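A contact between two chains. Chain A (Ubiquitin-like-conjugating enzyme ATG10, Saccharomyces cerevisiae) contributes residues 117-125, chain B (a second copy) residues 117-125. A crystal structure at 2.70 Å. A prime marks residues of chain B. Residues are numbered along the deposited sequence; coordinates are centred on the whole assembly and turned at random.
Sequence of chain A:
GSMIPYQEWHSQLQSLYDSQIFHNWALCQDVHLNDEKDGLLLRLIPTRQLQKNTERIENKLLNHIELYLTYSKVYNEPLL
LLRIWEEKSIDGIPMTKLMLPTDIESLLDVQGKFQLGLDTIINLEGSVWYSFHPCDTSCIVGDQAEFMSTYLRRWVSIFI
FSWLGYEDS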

# COMPACT_ATOMS: atom_id res chain seq x y z
N GLY A 117 -1.10 -5.06 8.86
CA GLY A 117 -0.39 -5.25 7.61
C GLY A 117 1.06 -4.85 7.63
O GLY A 117 1.65 -4.70 8.69
N LEU A 118 1.64 -4.67 6.45
CA LEU A 118 3.07 -4.36 6.36
C LEU A 118 3.30 -2.85 6.48
O LEU A 118 2.34 -2.07 6.40
CB LEU A 118 3.64 -4.91 5.04
CG LEU A 118 3.12 -6.31 4.66
CD1 LEU A 118 3.66 -6.78 3.33
CD2 LEU A 118 3.41 -7.37 5.76
N ASP A 119 4.54 -2.43 6.72
CA ASP A 119 4.75 -0.99 6.82
C ASP A 119 4.91 -0.42 5.43
O ASP A 119 5.78 -0.81 4.65
CB ASP A 119 5.89 -0.60 7.74
CG ASP A 119 5.72 0.78 8.30
OD1 ASP A 119 4.96 0.95 9.26
OD2 ASP A 119 6.33 1.71 7.77
N THR A 120 4.02 0.51 5.14
CA THR A 120 3.81 1.02 3.80
C THR A 120 4.14 2.49 3.73
O THR A 120 3.61 3.30 4.48
CB THR A 120 2.36 0.83 3.37
OG1 THR A 120 2.12 -0.57 3.20
CG2 THR A 120 2.10 1.50 2.06
N ILE A 121 5.02 2.82 2.81
CA ILE A 121 5.47 4.17 2.64
C ILE A 121 4.91 4.58 1.30
O ILE A 121 4.92 3.80 0.36
CB ILE A 121 7.00 4.22 2.62
CG1 ILE A 121 7.56 3.87 4.01
CG2 ILE A 121 7.51 5.54 2.16
CD1 ILE A 121 7.98 2.38 4.15
N ILE A 122 4.38 5.79 1.22
CA ILE A 122 3.81 6.29 -0.02
C ILE A 122 4.57 7.54 -0.45
O ILE A 122 4.75 8.47 0.34
CB ILE A 122 2.32 6.63 0.13
CG1 ILE A 122 1.51 5.36 0.39
CG2 ILE A 122 1.81 7.35 -1.11
CD1 ILE A 122 0.08 5.62 0.81
N ASN A 123 5.01 7.56 -1.70
CA ASN A 123 5.75 8.71 -2.19
C ASN A 123 4.87 9.60 -3.05
O ASN A 123 4.34 9.17 -4.07
CB ASN A 123 6.97 8.24 -2.97
CG ASN A 123 7.88 9.38 -3.36
OD1 ASN A 123 7.63 10.09 -4.35
ND2 ASN A 123 8.96 9.57 -2.59
N LEU A 124 4.68 10.83 -2.59
CA LEU A 124 3.96 11.80 -3.37
C LEU A 124 4.98 12.80 -3.88
O LEU A 124 5.63 13.50 -3.10
CB LEU A 124 2.90 12.51 -2.52
CG LEU A 124 1.77 11.63 -1.98
CD1 LEU A 124 0.90 12.41 -1.01
CD2 LEU A 124 0.94 11.07 -3.13
N GLU A 125 5.10 12.87 -5.19
CA GLU A 125 5.97 13.85 -5.83
C GLU A 125 7.22 14.13 -5.00
O GLU A 125 7.60 15.27 -4.82
CB GLU A 125 5.19 15.13 -6.14
CG GLU A 125 4.15 14.92 -7.23
CD GLU A 125 3.48 16.20 -7.71
OE1 GLU A 125 4.20 17.11 -8.20
OE2 GLU A 125 2.24 16.29 -7.60
N GLY B 117 -1.93 3.76 -9.62
CA GLY B 117 -2.00 4.36 -8.29
C GLY B 117 -0.79 5.15 -7.83
O GLY B 117 -0.17 5.88 -8.61
N LEU B 118 -0.46 5.00 -6.56
CA LEU B 118 0.60 5.79 -5.94
C LEU B 118 1.82 4.91 -5.68
O LEU B 118 1.70 3.70 -5.52
CB LEU B 118 0.11 6.44 -4.65
CG LEU B 118 -1.02 7.46 -4.80
CD1 LEU B 118 -1.40 8.11 -3.47
CD2 LEU B 118 -0.65 8.53 -5.83
N ASP B 119 3.00 5.53 -5.69
CA ASP B 119 4.22 4.78 -5.49
C ASP B 119 4.12 4.20 -4.10
O ASP B 119 3.70 4.88 -3.17
CB ASP B 119 5.44 5.70 -5.60
CG ASP B 119 5.82 6.01 -7.03
OD1 ASP B 119 5.28 5.35 -7.94
OD2 ASP B 119 6.65 6.91 -7.25
N THR B 120 4.49 2.93 -3.96
CA THR B 120 4.31 2.28 -2.69
C THR B 120 5.45 1.35 -2.36
O THR B 120 5.63 0.30 -2.98
CB THR B 120 3.01 1.50 -2.72
OG1 THR B 120 1.95 2.41 -2.95
CG2 THR B 120 2.77 0.82 -1.41
N ILE B 121 6.20 1.73 -1.36
CA ILE B 121 7.31 0.92 -0.91
C ILE B 121 6.78 0.15 0.27
O ILE B 121 6.11 0.71 1.14
CB ILE B 121 8.48 1.81 -0.46
CG1 ILE B 121 8.93 2.71 -1.60
CG2 ILE B 121 9.64 0.98 -0.02
CD1 ILE B 121 8.38 4.16 -1.48
N ILE B 122 7.04 -1.16 0.29
CA ILE B 122 6.70 -1.97 1.45
C ILE B 122 8.00 -2.33 2.11
O ILE B 122 8.90 -2.84 1.45
CB ILE B 122 6.02 -3.30 1.06
CG1 ILE B 122 4.70 -3.06 0.31
CG2 ILE B 122 5.83 -4.17 2.29
CD1 ILE B 122 3.90 -1.91 0.79
N ASN B 123 8.09 -2.06 3.41
CA ASN B 123 9.29 -2.39 4.18
C ASN B 123 9.09 -3.66 4.98
O ASN B 123 8.28 -3.71 5.91
CB ASN B 123 9.67 -1.24 5.10
CG ASN B 123 11.04 -1.44 5.72
OD1 ASN B 123 11.35 -2.50 6.26
ND2 ASN B 123 11.87 -0.40 5.64
N LEU B 124 9.84 -4.68 4.61
CA LEU B 124 9.75 -5.99 5.24
C LEU B 124 11.01 -6.22 6.06
O LEU B 124 12.08 -6.51 5.51
CB LEU B 124 9.72 -7.00 4.11
CG LEU B 124 8.90 -8.25 4.18
CD1 LEU B 124 7.54 -7.93 4.75
CD2 LEU B 124 8.78 -8.73 2.75
N GLU B 125 10.90 -6.10 7.38
CA GLU B 125 12.02 -6.33 8.27
C GLU B 125 13.33 -5.71 7.77
O GLU B 125 14.39 -6.33 7.85
CB GLU B 125 12.19 -7.81 8.57
CG GLU B 125 10.97 -8.45 9.21
CD GLU B 125 11.33 -9.55 10.19
OE1 GLU B 125 12.15 -9.29 11.11
OE2 GLU B 125 10.81 -10.69 10.03

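What holds the two strands together? Backbone hydrogen bonds do, between antiparallel strands that meet about Ile121 and Ile121′. This central pair bonds in both directions: Ile121 N donates to Ile121′ O at 2.9 Å, almost straight, and Ile121′ N returns a bond to Ile121 O at 3.0 Å. Farther out, Asn123′ N donates to Asp119 O at 2.9 Å, again nearly linear. Its counterpart, Asn123 N to Asp119′ O, is weak at 3.3 Å, so the near-twofold pattern is not exact in its bonding.

What happens where the pairs are not hydrogen-bonded? Thr120 faces Ile122′ and Ile122 faces Thr120′, with CA atoms 4.8 Å apart in each pair, closer than the 5.2 Å between the CA atoms of Ile121 and Ile121′. Here CA-H groups point at carbonyl oxygens that already accept N-H bonds. Thr120 CA lies 3.5 Å from Ile121′ O, for example, and Thr120′ CA lies 3.5 Å from Ile121 O.

How do the side chains pack on the two faces of the sheet? Alternation along each strand sends Thr120 and Ile122 of both copies to one face. There the methyls Thr120 CG2 and Thr120′ CG2 meet at 3.6 Å, and Ile122′ CD1 comes within 3.3 Å of Thr120 OG1. The other face carries Ile121 and Asn123 of both copies; Ile121 CG2 packs 4.0 Å from Ile121′ CD1, while Ile121 CD1 reaches Asn123′ CB at 4.1 Å.

Do the leucines extend the contact beyond the central pairs? Both Leu118 side chains start toward the opposite chain. Leu118 CD1 touches Ile122′ CG2 at 3.6 Å; at the other end, Leu118′ CD1 meets Leu124 CD2 at 3.8 Å. Although Leu124 leaves its backbone pointing away, its end comes nearer, which makes this apolar contact possible.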